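Local coordinates for RAP1B (Serratia marcescens, PDB 4AX2), which probably acts as an immunity protein, protecting Serratia marcescens from the cognate amidase toxin delivered by its own type VI secretion system, at residues Phe27-Glu39 with Ser124-Asn137. Numbering follows the deposited sequence.
With EDO (1,2-ethanediol), chain E; EDO (1,2-ethanediol), chain D.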
loop_
_atom_site.group_PDB
_atom_site.type_symbol
_atom_site.label_atom_id
_atom_site.label_comp_id
_atom_site.label_asym_id
_atom_site.label_seq_id
_atom_site.Cartn_x
_atom_site.Cartn_y
_atom_site.Cartn_z
ATOM N N PHE A 27 6.437 5.554 12.243
ATOM C CA PHE A 27 5.206 4.795 12.053
ATOM C C PHE A 27 5.427 3.282 11.857
ATOM O O PHE A 27 4.542 2.486 12.160
ATOM C CB PHE A 27 4.359 5.402 10.907
ATOM C CG PHE A 27 4.821 5.041 9.532
ATOM C CD1 PHE A 27 5.897 5.697 8.944
ATOM C CD2 PHE A 27 4.132 4.101 8.782
ATOM C CE1 PHE A 27 6.310 5.371 7.657
ATOM C CE2 PHE A 27 4.543 3.772 7.504
ATOM C CZ PHE A 27 5.627 4.410 6.939
ATOM N N ILE A 28 6.599 2.895 11.369
ATOM C CA ILE A 28 6.976 1.477 11.202
ATOM C C ILE A 28 7.343 0.840 12.558
ATOM O O ILE A 28 7.002 -0.318 12.857
ATOM C CB ILE A 28 8.193 1.360 10.237
ATOM C CG1 ILE A 28 7.868 1.896 8.835
ATOM C CG2 ILE A 28 8.668 -0.089 10.082
ATOM C CD1 ILE A 28 6.742 1.126 8.179
ATOM N N LYS A 29 8.027 1.628 13.376
ATOM C CA LYS A 29 8.513 1.176 14.686
ATOM C C LYS A 29 7.382 0.871 15.663
ATOM O O LYS A 29 7.590 0.137 16.616
ATOM C CB LYS A 29 9.438 2.230 15.279
ATOM C CG LYS A 29 10.728 2.362 14.502
ATOM C CD LYS A 29 11.626 3.432 15.077
ATOM C CE LYS A 29 13.041 3.268 14.570
ATOM N NZ LYS A 29 13.919 4.385 15.029
ATOM N N GLN A 30 6.196 1.435 15.415
ATOM C CA GLN A 30 5.005 1.161 16.218
ATOM C C GLN A 30 4.177 -0.042 15.713
ATOM O O GLN A 30 3.216 -0.456 16.377
ATOM C CB GLN A 30 4.149 2.426 16.380
ATOM C CG GLN A 30 3.538 2.968 15.110
ATOM C CD GLN A 30 2.724 4.217 15.360
ATOM O OE1 GLN A 30 1.511 4.242 15.120
ATOM N NE2 GLN A 30 3.379 5.261 15.860
ATOM N N MET A 31 4.534 -0.607 14.559
ATOM C CA MET A 31 3.755 -1.703 13.967
ATOM C C MET A 31 4.114 -3.042 14.564
ATOM O O MET A 31 5.276 -3.297 14.809
ATOM C CB MET A 31 4.039 -1.855 12.476
ATOM C CG MET A 31 3.385 -0.828 11.602
ATOM S SD MET A 31 3.974 -1.016 9.922
ATOM C CE MET A 31 3.023 0.367 9.258
ATOM N N PRO A 32 3.134 -3.950 14.685
ATOM C CA PRO A 32 3.563 -5.323 14.932
ATOM C C PRO A 32 4.438 -5.804 13.788
ATOM O O PRO A 32 4.174 -5.460 12.623
ATOM C CB PRO A 32 2.247 -6.097 14.973
ATOM C CG PRO A 32 1.312 -5.289 14.171
ATOM C CD PRO A 32 1.686 -3.858 14.430
ATOM N N TYR A 33 5.461 -6.599 14.107
ATOM C CA TYR A 33 6.416 -7.058 13.112
ATOM C C TYR A 33 5.780 -7.721 11.869
ATOM O O TYR A 33 6.280 -7.525 10.765
ATOM C CB TYR A 33 7.422 -8.028 13.731
ATOM C CG TYR A 33 8.381 -7.420 14.751
ATOM C CD1 TYR A 33 8.986 -6.179 14.531
ATOM C CD2 TYR A 33 8.710 -8.109 15.912
ATOM C CE1 TYR A 33 9.897 -5.651 15.440
ATOM C CE2 TYR A 33 9.599 -7.585 16.831
ATOM C CZ TYR A 33 10.193 -6.362 16.598
ATOM O OH TYR A 33 11.090 -5.860 17.511
ATOM N N HIS A 34 4.703 -8.496 12.046
ATOM C CA HIS A 34 4.076 -9.133 10.895
ATOM C C HIS A 34 3.602 -8.094 9.897
ATOM O O HIS A 34 3.724 -8.294 8.695
ATOM C CB HIS A 34 2.945 -10.105 11.290
ATOM C CG HIS A 34 1.791 -9.472 12.053
ATOM N ND1 HIS A 34 0.741 -8.885 11.434
ATOM C CD2 HIS A 34 1.522 -9.408 13.413
ATOM C CE1 HIS A 34 -0.136 -8.446 12.346
ATOM N NE2 HIS A 34 0.334 -8.778 13.564
ATOM N N GLN A 35 3.123 -6.950 10.384
ATOM C CA GLN A 35 2.759 -5.852 9.495
ATOM C C GLN A 35 3.943 -5.256 8.745
ATOM O O GLN A 35 3.822 -4.920 7.572
ATOM C CB GLN A 35 2.005 -4.758 10.251
ATOM C CG GLN A 35 1.437 -3.678 9.340
ATOM C CD GLN A 35 0.347 -4.188 8.394
ATOM O OE1 GLN A 35 -0.562 -4.898 8.811
ATOM N NE2 GLN A 35 0.440 -3.816 7.113
ATOM N N VAL A 36 5.097 -5.137 9.407
ATOM C CA VAL A 36 6.296 -4.627 8.737
ATOM C C VAL A 36 6.679 -5.483 7.544
ATOM O O VAL A 36 7.084 -4.958 6.509
ATOM C CB VAL A 36 7.497 -4.521 9.684
ATOM C CG1 VAL A 36 8.704 -3.922 8.952
ATOM C CG2 VAL A 36 7.120 -3.699 10.916
ATOM N N VAL A 37 6.541 -6.797 7.679
ATOM C CA VAL A 37 6.805 -7.711 6.583
ATOM C C VAL A 37 5.878 -7.383 5.408
ATOM O O VAL A 37 6.308 -7.410 4.257
ATOM C CB VAL A 37 6.616 -9.171 7.008
ATOM C CG1 VAL A 37 6.751 -10.085 5.797
ATOM C CG2 VAL A 37 7.613 -9.552 8.118
ATOM N N LYS A 38 4.615 -7.106 5.704
ATOM C CA LYS A 38 3.640 -6.758 4.631
ATOM C C LYS A 38 4.013 -5.451 3.940
ATOM O O LYS A 38 3.871 -5.338 2.736
ATOM C CB LYS A 38 2.205 -6.713 5.143
ATOM C CG LYS A 38 1.735 -8.038 5.722
ATOM C CD LYS A 38 0.253 -8.307 5.491
ATOM C CE LYS A 38 -0.674 -7.322 6.206
ATOM N NZ LYS A 38 -2.130 -7.470 5.823
ATOM N N GLU A 39 4.515 -4.473 4.705
ATOM C CA GLU A 39 4.984 -3.219 4.118
ATOM C C GLU A 39 6.141 -3.490 3.164
ATOM O O GLU A 39 6.225 -2.881 2.090
ATOM C CB GLU A 39 5.459 -2.221 5.173
ATOM C CG GLU A 39 4.469 -1.923 6.286
ATOM C CD GLU A 39 3.160 -1.347 5.793
ATOM O OE1 GLU A 39 3.174 -0.167 5.385
ATOM O OE2 GLU A 39 2.130 -2.041 5.894
ATOM N N SER A 124 3.774 -13.594 6.737
ATOM C CA SER A 124 4.294 -12.455 7.496
ATOM C C SER A 124 4.585 -12.781 8.972
ATOM O O SER A 124 5.458 -12.167 9.604
ATOM C CB SER A 124 3.330 -11.256 7.408
ATOM O OG SER A 124 2.160 -11.416 8.193
ATOM N N ARG A 125 3.843 -13.742 9.508
ATOM C CA ARG A 125 4.027 -14.195 10.874
ATOM C C ARG A 125 5.150 -15.222 10.956
ATOM O O ARG A 125 5.920 -15.216 11.913
ATOM C CB ARG A 125 2.723 -14.773 11.410
ATOM C CG ARG A 125 1.670 -13.693 11.587
ATOM C CD ARG A 125 0.265 -14.257 11.696
ATOM N NE ARG A 125 -0.700 -13.175 11.542
ATOM C CZ ARG A 125 -1.075 -12.330 12.500
ATOM N NH1 ARG A 125 -0.588 -12.434 13.738
ATOM N NH2 ARG A 125 -1.959 -11.372 12.213
ATOM N N GLN A 126 5.272 -16.056 9.925
ATOM C CA GLN A 126 6.291 -17.114 9.886
ATOM C C GLN A 126 7.724 -16.592 9.779
ATOM O O GLN A 126 8.651 -17.232 10.281
ATOM C CB GLN A 126 6.018 -18.059 8.711
ATOM C CG GLN A 126 4.678 -18.768 8.806
ATOM C CD GLN A 126 4.390 -19.647 7.609
ATOM O OE1 GLN A 126 4.741 -19.304 6.479
ATOM N NE2 GLN A 126 3.732 -20.783 7.850
ATOM N N LEU A 127 7.906 -15.423 9.167
ATOM C CA LEU A 127 9.244 -14.903 8.862
ATOM C C LEU A 127 9.851 -14.004 9.948
ATOM O O LEU A 127 10.897 -13.363 9.715
ATOM C CB LEU A 127 9.205 -14.143 7.524
ATOM C CG LEU A 127 8.826 -15.006 6.308
ATOM C CD1 LEU A 127 8.832 -14.179 5.038
ATOM C CD2 LEU A 127 9.737 -16.233 6.176
ATOM N N ILE A 128 9.172 -13.920 11.093
ATOM C CA ILE A 128 9.608 -13.085 12.219
ATOM C C ILE A 128 10.118 -13.972 13.350
ATOM O O ILE A 128 9.419 -14.894 13.790
ATOM C CB ILE A 128 8.475 -12.160 12.724
ATOM C CG1 ILE A 128 8.125 -11.117 11.647
ATOM C CG2 ILE A 128 8.865 -11.458 14.027
ATOM C CD1 ILE A 128 9.296 -10.255 11.184
ATOM N N ALA A 129 11.354 -13.718 13.777
ATOM C CA ALA A 129 11.905 -14.375 14.972
ATOM C C ALA A 129 11.142 -13.893 16.196
ATOM O O ALA A 129 10.781 -12.715 16.293
ATOM C CB ALA A 129 13.397 -14.087 15.121
ATOM N N GLY A 130 10.885 -14.803 17.131
ATOM C CA GLY A 130 10.029 -14.503 18.271
ATOM C C GLY A 130 8.571 -14.220 17.934
ATOM O O GLY A 130 8.063 -14.607 16.865
ATOM N N ASN A 131 7.898 -13.541 18.863
ATOM C CA ASN A 131 6.476 -13.211 18.754
ATOM C C ASN A 131 6.277 -12.204 17.633
ATOM O O ASN A 131 6.797 -11.095 17.712
ATOM C CB ASN A 131 5.994 -12.584 20.068
ATOM C CG ASN A 131 4.496 -12.355 20.115
ATOM O OD1 ASN A 131 3.809 -12.332 19.092
ATOM N ND2 ASN A 131 3.974 -12.191 21.337
ATOM N N PRO A 132 5.498 -12.566 16.598
ATOM C CA PRO A 132 5.358 -11.612 15.504
ATOM C C PRO A 132 4.452 -10.415 15.807
ATOM O O PRO A 132 4.352 -9.519 14.969
ATOM C CB PRO A 132 4.754 -12.460 14.379
ATOM C CG PRO A 132 3.974 -13.502 15.085
ATOM C CD PRO A 132 4.778 -13.825 16.323
ATOM N N ASP A 133 3.789 -10.407 16.964
ATOM C CA ASP A 133 2.942 -9.275 17.365
ATOM C C ASP A 133 3.693 -8.176 18.148
ATOM O O ASP A 133 3.113 -7.133 18.459
ATOM C CB ASP A 133 1.749 -9.738 18.206
ATOM C CG ASP A 133 0.785 -10.648 17.443
ATOM O OD1 ASP A 133 0.971 -10.860 16.230
ATOM O OD2 ASP A 133 -0.152 -11.178 18.098
ATOM N N ARG A 134 4.958 -8.396 18.485
ATOM C CA ARG A 134 5.727 -7.347 19.159
ATOM C C ARG A 134 6.117 -6.280 18.143
ATOM O O ARG A 134 6.014 -6.504 16.920
ATOM C CB ARG A 134 6.935 -7.938 19.881
ATOM C CG ARG A 134 6.492 -8.697 21.133
ATOM C CD ARG A 134 7.633 -9.343 21.884
ATOM N NE ARG A 134 8.553 -8.378 22.467
ATOM C CZ ARG A 134 8.428 -7.809 23.663
ATOM N NH1 ARG A 134 7.391 -8.081 24.458
ATOM N NH2 ARG A 134 9.350 -6.952 24.066
ATOM N N THR A 135 6.536 -5.121 18.646
ATOM C CA THR A 135 6.931 -4.004 17.799
ATOM C C THR A 135 8.381 -3.641 18.032
ATOM O O THR A 135 8.967 -4.002 19.061
ATOM C CB THR A 135 6.071 -2.763 18.098
ATOM O OG1 THR A 135 6.469 -2.192 19.349
ATOM C CG2 THR A 135 4.577 -3.118 18.133
ATOM N N TRP A 136 8.967 -2.909 17.085
ATOM C CA TRP A 136 10.344 -2.459 17.256
ATOM C C TRP A 136 10.498 -1.619 18.501
ATOM O O TRP A 136 11.469 -1.764 19.250
ATOM C CB TRP A 136 10.821 -1.676 16.029
ATOM C CG TRP A 136 12.292 -1.405 16.077
ATOM C CD1 TRP A 136 13.324 -2.185 15.573
ATOM C CD2 TRP A 136 12.950 -0.273 16.720
ATOM N NE1 TRP A 136 14.541 -1.600 15.826
ATOM C CE2 TRP A 136 14.377 -0.455 16.518
ATOM C CE3 TRP A 136 12.506 0.845 17.395
ATOM C CZ2 TRP A 136 15.304 0.457 16.991
ATOM C CZ3 TRP A 136 13.442 1.756 17.872
ATOM C CH2 TRP A 136 14.808 1.566 17.671
ATOM N N ASN A 137 9.545 -0.719 18.750
ATOM C CA ASN A 137 9.596 0.111 19.950
ATOM C C ASN A 137 9.594 -0.690 21.237
ATOM O O ASN A 137 10.360 -0.404 22.171
ATOM C CB ASN A 137 8.440 1.114 19.956
ATOM C CG ASN A 137 8.692 2.273 19.033
ATOM O OD1 ASN A 137 9.822 2.515 18.628
ATOM N ND2 ASN A 137 7.640 3.021 18.712
HETATM C C1 EDO E . -3.411 -11.691 16.045
HETATM O O1 EDO E . -2.157 -12.274 16.397
HETATM C C2 EDO E . -3.345 -10.195 16.338
HETATM O O2 EDO E . -3.109 -9.508 15.114
HETATM C C1 EDO D . 5.870 -12.547 23.869
HETATM O O1 EDO D . 7.282 -12.837 23.800
HETATM C C2 EDO D . 5.622 -11.408 24.850
HETATM O O2 EDO D . 4.971 -10.323 24.184
HETATM O O HOH W 1 7.919 -2.535 14.473
HETATM O O HOH W 2 0.500 -9.368 8.789
#
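Y33 packs against I128, P132, R134 and T135 of the loop that joins helix 118-126 to helix 136-140. Its CB rests on I128, with CG2 of I128 3.7 Å from CB of Y33. With CG anti to the carbonyl carbon (chi1 -67°), the ring turns one face to the loop backbone: O of R134 sits 3.2 Å from the ring plane, off toward the rim and nearest CG and CD2, with CA of T135 on the same face. CD1 and CE2 also approach that oxygen. Farther out, CE1 comes 3.3 Å from the backbone N of W136, CZ passes the carbonyl of T135, and OH lies 3.2 Å from O of T135 while its hydrogen bond goes to OD2 of D139.

The same R134 oxygen accepts from N of Y33 at 2.9 Å, and O of P132 takes N of H34 at 3.1 Å. Two amides in the first turn of helix 33-49, just after P32 at the N-cap, are thus bonded to the loop. Beside them the guanidinium of R125 lies flat on the H34 imidazole, planes 28° apart, while its NH1 forms a salt bridge with D133. A water bridges ND1 of H34 and OG of S124, whose hydroxyl also bonds to D121.

At the other end of the contact, beyond T135, K29 runs extended alongside the W136 indole, CE 3.8 Å from the six-membered ring centroid in a CH-pi contact and NZ in an off-centre cation-pi interaction. N137 N bonds to K29 O, and a second water joins W136 N to the carbonyls of I28 and M31.

Loop and helix ends together join helix 33-49 to helix 118-126, and helix 26-29 to helix 136-140, in this all-helical fold of a type VI amidase immunity family; V37 packs on I82 of helix 75-89, and M31 and Q35 meet H116 of the second subunit.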